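Ice-binding protein (Flavobacteriaceae bacterium, PDB 5UYT) probably binds to ice crystals and restrains their growth, acting as a multi-domain antifreeze protein built on right-handed beta-solenoids. Local coordinates at residues A[101-106]-A[125-130]; A[236-241]-A[254-259]; A[318-323]-A[348-353]. All blocks are in the same frame, centred on the assembly; numbering follows the deposited sequence.

Contact 1 (A[101-106]-A[125-130]); sequences ASLSGT and GALSSA
Residues 101-104 and 127-129 pair as parallel strands on successive turns of the solenoid, and Leu103 and Leu127 meet on the buried side. Four backbone hydrogen bonds alternate in direction as in a parallel ladder: Ala101 N gives to Ala126 O and Leu103 N to Ser128 O (2.8 Å), while Ala101 O receives Ser128 N and Leu103 O receives Ala130 N. Ser102 CA adds a C-H...O contact to Ser128 O, 3.2 Å away. Between the two leucines and Ala101 the touching on the Leu127 side is done by one methyl, CD1. Chi1 of Leu127 (174°) sets CG anti to the backbone N, and CD1, placed by chi2 (69°), touches both Ala101 CB (3.9 Å) and Leu103 CG (4.1 Å), the two leucines crossing obliquely. Trp148 of strand 146-150 packs against both leucines. Further along this face Ser129 CB lies 3.9 Å from Leu103 CB, and its OG is bound by Ala157 N and Thr160 OG1. Ser102 and Ser128 point to the other face, where they are partly exposed. Strand 101-104 is also bonded to strand 83-85 on its far side, so two successive coils pair here within a stack of parallel strands, as in a right-handed beta-helix.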
loop_
_atom_site.group_PDB
_atom_site.type_symbol
_atom_site.label_atom_id
_atom_site.label_comp_id
_atom_site.label_asym_id
_atom_site.label_seq_id
_atom_site.Cartn_x
_atom_site.Cartn_y
_atom_site.Cartn_z
ATOM N N ALA A 101 -32.222 -5.668 6.688
ATOM C CA ALA A 101 -31.473 -6.678 7.434
ATOM C C ALA A 101 -30.552 -6.037 8.492
ATOM O O ALA A 101 -30.188 -4.867 8.406
ATOM C CB ALA A 101 -30.663 -7.548 6.477
ATOM N N SER A 102 -30.201 -6.809 9.508
ATOM C CA SER A 102 -29.256 -6.319 10.497
ATOM C C SER A 102 -28.269 -7.403 10.883
ATOM O O SER A 102 -28.642 -8.538 11.253
ATOM C CB SER A 102 -29.958 -5.752 11.728
ATOM O OG SER A 102 -30.750 -6.749 12.343
ATOM N N LEU A 103 -27.002 -7.034 10.791
ATOM C CA LEU A 103 -25.910 -7.936 11.161
ATOM C C LEU A 103 -25.566 -7.744 12.623
ATOM O O LEU A 103 -25.610 -6.613 13.161
ATOM C CB LEU A 103 -24.655 -7.661 10.290
ATOM C CG LEU A 103 -24.736 -8.056 8.806
ATOM C CD1 LEU A 103 -23.655 -7.314 8.035
ATOM C CD2 LEU A 103 -24.536 -9.557 8.631
ATOM N N SER A 104 -25.242 -8.848 13.276
ATOM C CA SER A 104 -24.952 -8.813 14.682
ATOM C C SER A 104 -24.030 -9.985 14.983
ATOM O O SER A 104 -24.133 -11.018 14.344
ATOM C CB SER A 104 -26.284 -8.935 15.441
ATOM O OG SER A 104 -26.066 -9.018 16.814
ATOM N N GLY A 105 -23.128 -9.828 15.945
ATOM C CA GLY A 105 -22.300 -10.936 16.403
ATOM C C GLY A 105 -21.430 -11.398 15.252
ATOM O O GLY A 105 -20.971 -10.576 14.450
ATOM N N THR A 106 -21.222 -12.710 15.140
ATOM C CA THR A 106 -20.366 -13.269 14.110
ATOM C C THR A 106 -21.191 -13.923 12.982
ATOM O O THR A 106 -22.185 -14.608 13.257
ATOM C CB THR A 106 -19.393 -14.276 14.762
ATOM O OG1 THR A 106 -18.750 -13.656 15.898
ATOM C CG2 THR A 106 -18.356 -14.713 13.788
ATOM N N GLY A 125 -34.137 -3.708 1.352
ATOM C CA GLY A 125 -34.282 -2.770 2.442
ATOM C C GLY A 125 -32.896 -2.342 2.841
ATOM O O GLY A 125 -31.932 -2.624 2.128
ATOM N N ALA A 126 -32.788 -1.655 3.974
ATOM C CA ALA A 126 -31.487 -1.176 4.456
ATOM C C ALA A 126 -30.679 -2.322 5.090
ATOM O O ALA A 126 -31.233 -3.387 5.426
ATOM C CB ALA A 126 -31.685 -0.034 5.447
ATOM N N LEU A 127 -29.374 -2.111 5.236
ATOM C CA LEU A 127 -28.517 -3.061 5.934
ATOM C C LEU A 127 -27.728 -2.313 7.009
ATOM O O LEU A 127 -27.041 -1.355 6.699
ATOM C CB LEU A 127 -27.587 -3.767 4.955
ATOM C CG LEU A 127 -26.511 -4.692 5.537
ATOM C CD1 LEU A 127 -27.119 -5.956 6.149
ATOM C CD2 LEU A 127 -25.488 -5.036 4.458
ATOM N N SER A 128 -27.867 -2.739 8.261
ATOM C CA SER A 128 -27.180 -2.123 9.398
ATOM C C SER A 128 -26.418 -3.201 10.117
ATOM O O SER A 128 -26.786 -4.374 10.028
ATOM C CB SER A 128 -28.190 -1.539 10.381
ATOM O OG SER A 128 -28.729 -0.357 9.845
ATOM N N SER A 129 -25.353 -2.833 10.814
ATOM C CA SER A 129 -24.723 -3.783 11.735
ATOM C C SER A 129 -24.690 -3.172 13.133
ATOM O O SER A 129 -24.755 -1.935 13.283
ATOM C CB SER A 129 -23.293 -4.121 11.290
ATOM O OG SER A 129 -22.448 -2.966 11.365
ATOM N N ALA A 130 -24.595 -4.046 14.133
ATOM C CA ALA A 130 -24.339 -3.658 15.518
ATOM C C ALA A 130 -22.841 -3.466 15.718
ATOM O O ALA A 130 -22.042 -4.023 14.952
ATOM C CB ALA A 130 -24.869 -4.739 16.460
#

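Contact 2 (A[236-241]-A[254-259]); sequences AGITYV and GFQADN
Thr239 O is gripped by Asn259 ND2 at 3.1 Å and by a water at 2.9 Å that in turn accepts a hydrogen bond from Gln256 N. The amide donor sits 44° above the carbonyl plane of Thr239, although Thr239 O lies close to the plane of the Asn259 amide itself. That amide is stacked on the Tyr240 ring with the two planes 15° apart; Asn259 CG is anti to its carbonyl carbon (chi1 -71°), which sets it 3.4 Å above the ring plane, displaced toward the rim, and CB also lies over the face as a CH-pi contact. A second water ties Asn259 ND2 to Tyr240 OH. An alanine in place of Asn259 would lose the amide, and would probably leave Thr239 O without its side-chain donor and the tyrosine ring freer to turn. The backbone of Asn259 closes the same junction, its O accepting Val241 N at 3.0 Å. Here neighbouring coils of the second right-handed beta-solenoid domain meet, the loop 254-259 leading by a short 3-10 turn into strand 260-261 beside strand 240-242. A third water joins Gly237 O, Thr239 N and Gln256 OE1. Beneath this polar layer Phe255 CE1 is 4.0 Å from both Thr239 CG2 and Val241 CG2, its ring oblique to the two methyls. Thr239 OG1 hydrogen-bonds to Asn235 OD1, in strand 233-236, and to Ile414 N, just before strand 415-417.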
loop_
_atom_site.group_PDB
_atom_site.type_symbol
_atom_site.label_atom_id
_atom_site.label_comp_id
_atom_site.label_asym_id
_atom_site.label_seq_id
_atom_site.Cartn_x
_atom_site.Cartn_y
_atom_site.Cartn_z
ATOM N N ALA A 236 31.060 7.478 12.696
ATOM C CA ALA A 236 31.458 7.547 14.123
ATOM C C ALA A 236 30.775 6.439 14.882
ATOM O O ALA A 236 29.732 5.924 14.437
ATOM C CB ALA A 236 31.060 8.880 14.732
ATOM N N GLY A 237 31.350 6.096 16.042
ATOM C CA GLY A 237 30.786 5.026 16.875
ATOM C C GLY A 237 31.087 3.650 16.273
ATOM O O GLY A 237 31.904 3.505 15.347
ATOM N N ILE A 238 30.413 2.660 16.824
ATOM C CA ILE A 238 30.575 1.243 16.456
ATOM C C ILE A 238 29.542 0.871 15.385
ATOM O O ILE A 238 28.326 0.782 15.653
ATOM C CB ILE A 238 30.445 0.334 17.723
ATOM C CG1 ILE A 238 31.512 0.701 18.799
ATOM C CG2 ILE A 238 30.508 -1.144 17.315
ATOM C CD1 ILE A 238 32.964 0.550 18.336
ATOM N N THR A 239 30.053 0.632 14.186
ATOM C CA THR A 239 29.200 0.423 13.019
ATOM C C THR A 239 29.649 -0.851 12.363
ATOM O O THR A 239 30.880 -1.108 12.283
ATOM C CB THR A 239 29.364 1.625 12.073
ATOM O OG1 THR A 239 28.612 2.711 12.626
ATOM C CG2 THR A 239 28.875 1.314 10.658
ATOM N N TYR A 240 28.682 -1.645 11.883
ATOM C CA TYR A 240 29.010 -2.857 11.090
ATOM C C TYR A 240 28.336 -2.766 9.710
ATOM O O TYR A 240 27.205 -2.281 9.609
ATOM C CB TYR A 240 28.477 -4.109 11.764
ATOM C CG TYR A 240 29.367 -4.494 12.932
ATOM C CD1 TYR A 240 30.363 -5.468 12.786
ATOM C CD2 TYR A 240 29.230 -3.848 14.162
ATOM C CE1 TYR A 240 31.211 -5.767 13.867
ATOM C CE2 TYR A 240 30.062 -4.139 15.222
ATOM C CZ TYR A 240 31.034 -5.105 15.063
ATOM O OH TYR A 240 31.810 -5.380 16.183
ATOM N N VAL A 241 29.050 -3.179 8.671
ATOM C CA VAL A 241 28.525 -3.098 7.309
ATOM C C VAL A 241 28.800 -4.419 6.597
ATOM O O VAL A 241 29.903 -4.984 6.751
ATOM C CB VAL A 241 29.226 -1.949 6.506
ATOM C CG1 VAL A 241 28.723 -1.940 5.050
ATOM C CG2 VAL A 241 28.928 -0.592 7.157
ATOM N N GLY A 254 36.475 6.604 9.586
ATOM C CA GLY A 254 35.622 6.186 10.675
ATOM C C GLY A 254 35.088 4.760 10.612
ATOM O O GLY A 254 34.567 4.260 11.619
ATOM N N PHE A 255 35.179 4.110 9.439
ATOM C CA PHE A 255 34.782 2.697 9.347
ATOM C C PHE A 255 35.964 1.805 9.728
ATOM O O PHE A 255 37.082 2.013 9.265
ATOM C CB PHE A 255 34.331 2.347 7.932
ATOM C CG PHE A 255 33.047 3.023 7.537
ATOM C CD1 PHE A 255 31.838 2.393 7.789
ATOM C CD2 PHE A 255 33.050 4.301 7.007
ATOM C CE1 PHE A 255 30.612 3.025 7.502
ATOM C CE2 PHE A 255 31.840 4.938 6.685
ATOM C CZ PHE A 255 30.606 4.294 6.943
ATOM N N GLN A 256 35.704 0.827 10.588
ATOM C CA GLN A 256 36.755 -0.074 11.064
ATOM C C GLN A 256 36.725 -1.307 10.207
ATOM O O GLN A 256 35.637 -1.954 10.054
ATOM C CB GLN A 256 36.536 -0.404 12.540
ATOM C CG GLN A 256 36.617 0.849 13.410
ATOM C CD GLN A 256 36.269 0.551 14.867
ATOM O OE1 GLN A 256 35.124 0.171 15.209
ATOM N NE2 GLN A 256 37.248 0.724 15.744
ATOM N N ALA A 257 37.872 -1.614 9.598
ATOM C CA ALA A 257 37.938 -2.668 8.563
ATOM C C ALA A 257 37.377 -3.977 9.087
ATOM O O ALA A 257 36.681 -4.686 8.365
ATOM C CB ALA A 257 39.375 -2.898 8.085
ATOM N N ASP A 258 37.685 -4.323 10.326
ATOM C CA ASP A 258 37.218 -5.640 10.798
ATOM C C ASP A 258 35.699 -5.699 11.043
ATOM O O ASP A 258 35.161 -6.780 11.289
ATOM C CB ASP A 258 37.992 -6.042 12.074
ATOM C CG ASP A 258 39.444 -6.406 11.799
ATOM O OD1 ASP A 258 39.842 -6.505 10.627
ATOM O OD2 ASP A 258 40.203 -6.562 12.785
ATOM N N ASN A 259 35.033 -4.544 10.964
ATOM C CA ASN A 259 33.599 -4.495 11.131
ATOM C C ASN A 259 32.898 -4.417 9.786
ATOM O O ASN A 259 31.676 -4.253 9.758
ATOM C CB ASN A 259 33.184 -3.241 11.920
ATOM C CG ASN A 259 33.568 -3.312 13.386
ATOM O OD1 ASN A 259 34.269 -4.240 13.812
ATOM N ND2 ASN A 259 33.052 -2.338 14.195
HETATM O O HOH W 1 32.971 1.303 14.021
HETATM O O HOH W 2 32.944 0.653 11.332
HETATM O O HOH W 3 33.015 -3.231 17.183
#

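Contact 3 (A[318-323]-A[348-353]); sequences TVLNGK and VNASVE
Lys323, Ser351 and Leu320 carry most of this contact between two neighbouring coils of the second right-handed beta-solenoid domain, where the chain turns a corner from strand 318-320 into strand 323-327 and lies beside strand 351-355. Leu320 works on the inner side of the corner. Its CG is anti to the backbone N (chi1 173°), beside Ala350 CB, and CD2 lies 3.9 Å from Ala350 CB and 4.2 Å from Val352 CG2. Val352 continues this apolar layer onto Val324 and Leu326, so the leucine joins the buried filling of the coils. Gly322 makes the bend between the two strands with a positive phi, and its N-H is taken by Thr347 OG1. Its O accepts Ser351 N at 2.9 Å, the donor lying 50° out of the carbonyl plane; Ala350 CA, 3.3 Å from Gly322 O, brings a C-H to the same oxygen. One residue on, Lys323 and Ser351 form a parallel bridge, and Lys323 CA makes a C-H...O contact to Ser351 O. Their side chains share the sheet face opposite to Val352. Ser351 OG, placed between the backbone N and the carbonyl carbon (chi1 61°), rests against the aliphatic start of the lysine, 3.5 Å from Lys323 CB. Farther out the lysine crosses Glu353 at about a right angle through carbon rather than charge. Glu353 has a long, weak ion pair with Lys380, whose NZ is also bonded to Val352 O. Between the two coils, Lys323 CD lies 3.6 Å from Glu353 CG, while Lys323 NZ stays 6.7 Å from Glu353 OE2.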
loop_
_atom_site.group_PDB
_atom_site.type_symbol
_atom_site.label_atom_id
_atom_site.label_comp_id
_atom_site.label_asym_id
_atom_site.label_seq_id
_atom_site.Cartn_x
_atom_site.Cartn_y
_atom_site.Cartn_z
ATOM N N THR A 318 9.370 14.619 2.514
ATOM C CA THR A 318 8.598 13.521 3.072
ATOM C C THR A 318 9.109 13.223 4.471
ATOM O O THR A 318 10.330 13.225 4.702
ATOM C CB THR A 318 8.781 12.297 2.175
ATOM O OG1 THR A 318 8.136 12.553 0.914
ATOM C CG2 THR A 318 8.223 11.012 2.830
ATOM N N VAL A 319 8.177 12.995 5.398
ATOM C CA VAL A 319 8.542 12.577 6.739
ATOM C C VAL A 319 7.952 11.177 6.940
ATOM O O VAL A 319 6.740 10.994 6.801
ATOM C CB VAL A 319 7.964 13.542 7.811
ATOM C CG1 VAL A 319 8.323 13.055 9.220
ATOM C CG2 VAL A 319 8.523 14.949 7.590
ATOM N N LEU A 320 8.797 10.192 7.233
ATOM C CA LEU A 320 8.282 8.871 7.612
ATOM C C LEU A 320 8.076 8.867 9.127
ATOM O O LEU A 320 9.058 8.900 9.910
ATOM C CB LEU A 320 9.269 7.764 7.205
ATOM C CG LEU A 320 8.910 6.353 7.717
ATOM C CD1 LEU A 320 7.571 5.908 7.142
ATOM C CD2 LEU A 320 9.984 5.305 7.369
ATOM N N ASN A 321 6.804 8.853 9.544
ATOM C CA ASN A 321 6.465 8.798 10.969
ATOM C C ASN A 321 6.034 7.377 11.243
ATOM O O ASN A 321 4.995 6.925 10.696
ATOM C CB ASN A 321 5.312 9.762 11.337
ATOM C CG ASN A 321 5.045 9.822 12.862
ATOM O OD1 ASN A 321 5.239 8.844 13.609
ATOM N ND2 ASN A 321 4.603 11.001 13.342
ATOM N N GLY A 322 6.816 6.656 12.044
ATOM C CA GLY A 322 6.406 5.312 12.389
ATOM C C GLY A 322 6.600 4.395 11.187
ATOM O O GLY A 322 7.627 4.455 10.518
ATOM N N LYS A 323 5.581 3.579 10.924
ATOM C CA LYS A 323 5.739 2.470 10.000
ATOM C C LYS A 323 5.075 2.676 8.649
ATOM O O LYS A 323 3.924 3.149 8.582
ATOM C CB LYS A 323 5.111 1.221 10.633
ATOM C CG LYS A 323 5.219 -0.032 9.736
ATOM C CD LYS A 323 4.823 -1.343 10.400
ATOM C CE LYS A 323 3.393 -1.349 10.888
ATOM N NZ LYS A 323 3.002 -2.708 11.407
ATOM N N VAL A 348 12.264 9.076 15.156
ATOM C CA VAL A 348 12.927 7.944 15.831
ATOM C C VAL A 348 12.019 6.710 15.746
ATOM O O VAL A 348 10.781 6.833 15.657
ATOM C CB VAL A 348 13.349 8.254 17.288
ATOM C CG1 VAL A 348 14.292 9.465 17.304
ATOM C CG2 VAL A 348 12.119 8.515 18.196
ATOM N N ASN A 349 12.629 5.528 15.717
ATOM C CA ASN A 349 11.884 4.252 15.693
ATOM C C ASN A 349 11.023 4.087 14.437
ATOM O O ASN A 349 10.132 3.213 14.425
ATOM C CB ASN A 349 10.920 4.129 16.902
ATOM C CG ASN A 349 11.587 3.775 18.224
ATOM O OD1 ASN A 349 11.003 4.050 19.330
ATOM N ND2 ASN A 349 12.702 3.105 18.169
ATOM N N ALA A 350 11.278 4.874 13.381
ATOM C CA ALA A 350 10.495 4.666 12.149
ATOM C C ALA A 350 10.868 3.300 11.542
ATOM O O ALA A 350 11.918 2.731 11.872
ATOM C CB ALA A 350 10.730 5.805 11.140
ATOM N N SER A 351 10.013 2.769 10.652
ATOM C CA SER A 351 10.301 1.460 10.092
ATOM C C SER A 351 9.701 1.298 8.723
ATOM O O SER A 351 8.673 1.920 8.401
ATOM C CB SER A 351 9.863 0.290 11.035
ATOM O OG SER A 351 8.447 0.300 11.302
ATOM N N VAL A 352 10.356 0.452 7.942
ATOM C CA VAL A 352 9.824 -0.033 6.666
ATOM C C VAL A 352 9.659 -1.529 6.883
ATOM O O VAL A 352 10.637 -2.219 7.200
ATOM C CB VAL A 352 10.815 0.243 5.512
ATOM C CG1 VAL A 352 10.283 -0.313 4.178
ATOM C CG2 VAL A 352 11.122 1.751 5.428
ATOM N N GLU A 353 8.431 -2.055 6.734
ATOM C CA GLU A 353 8.227 -3.479 6.895
ATOM C C GLU A 353 7.740 -4.099 5.597
ATOM O O GLU A 353 7.142 -3.412 4.773
ATOM C CB GLU A 353 7.247 -3.756 8.058
ATOM C CG GLU A 353 7.775 -3.154 9.370
ATOM C CD GLU A 353 9.022 -3.823 9.956
ATOM O OE1 GLU A 353 9.351 -4.968 9.551
ATOM O OE2 GLU A 353 9.671 -3.204 10.874
#

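Overall arrangement
All three contacts join neighbouring coils of a beta-solenoid, in two domains and at different places on the coil. Contact 1 belongs to the first ice-binding-like domain; contacts 2 and 3 share the second, their centres about 25 Å apart, and contact 1 lies about 60 Å from contact 2 between centres. Contact 1 is a regular parallel strand pair, with a ladder of backbone bonds and leucines turned inward. Contact 3 is a corner, where a single backbone bond crosses and leucine inside is matched by lysine and glutamate carbons outside. Contact 2 is the most exposed, a loop junction that adds a side-chain amide, an aromatic ring and bridging waters to one backbone bond. Each is partly buried.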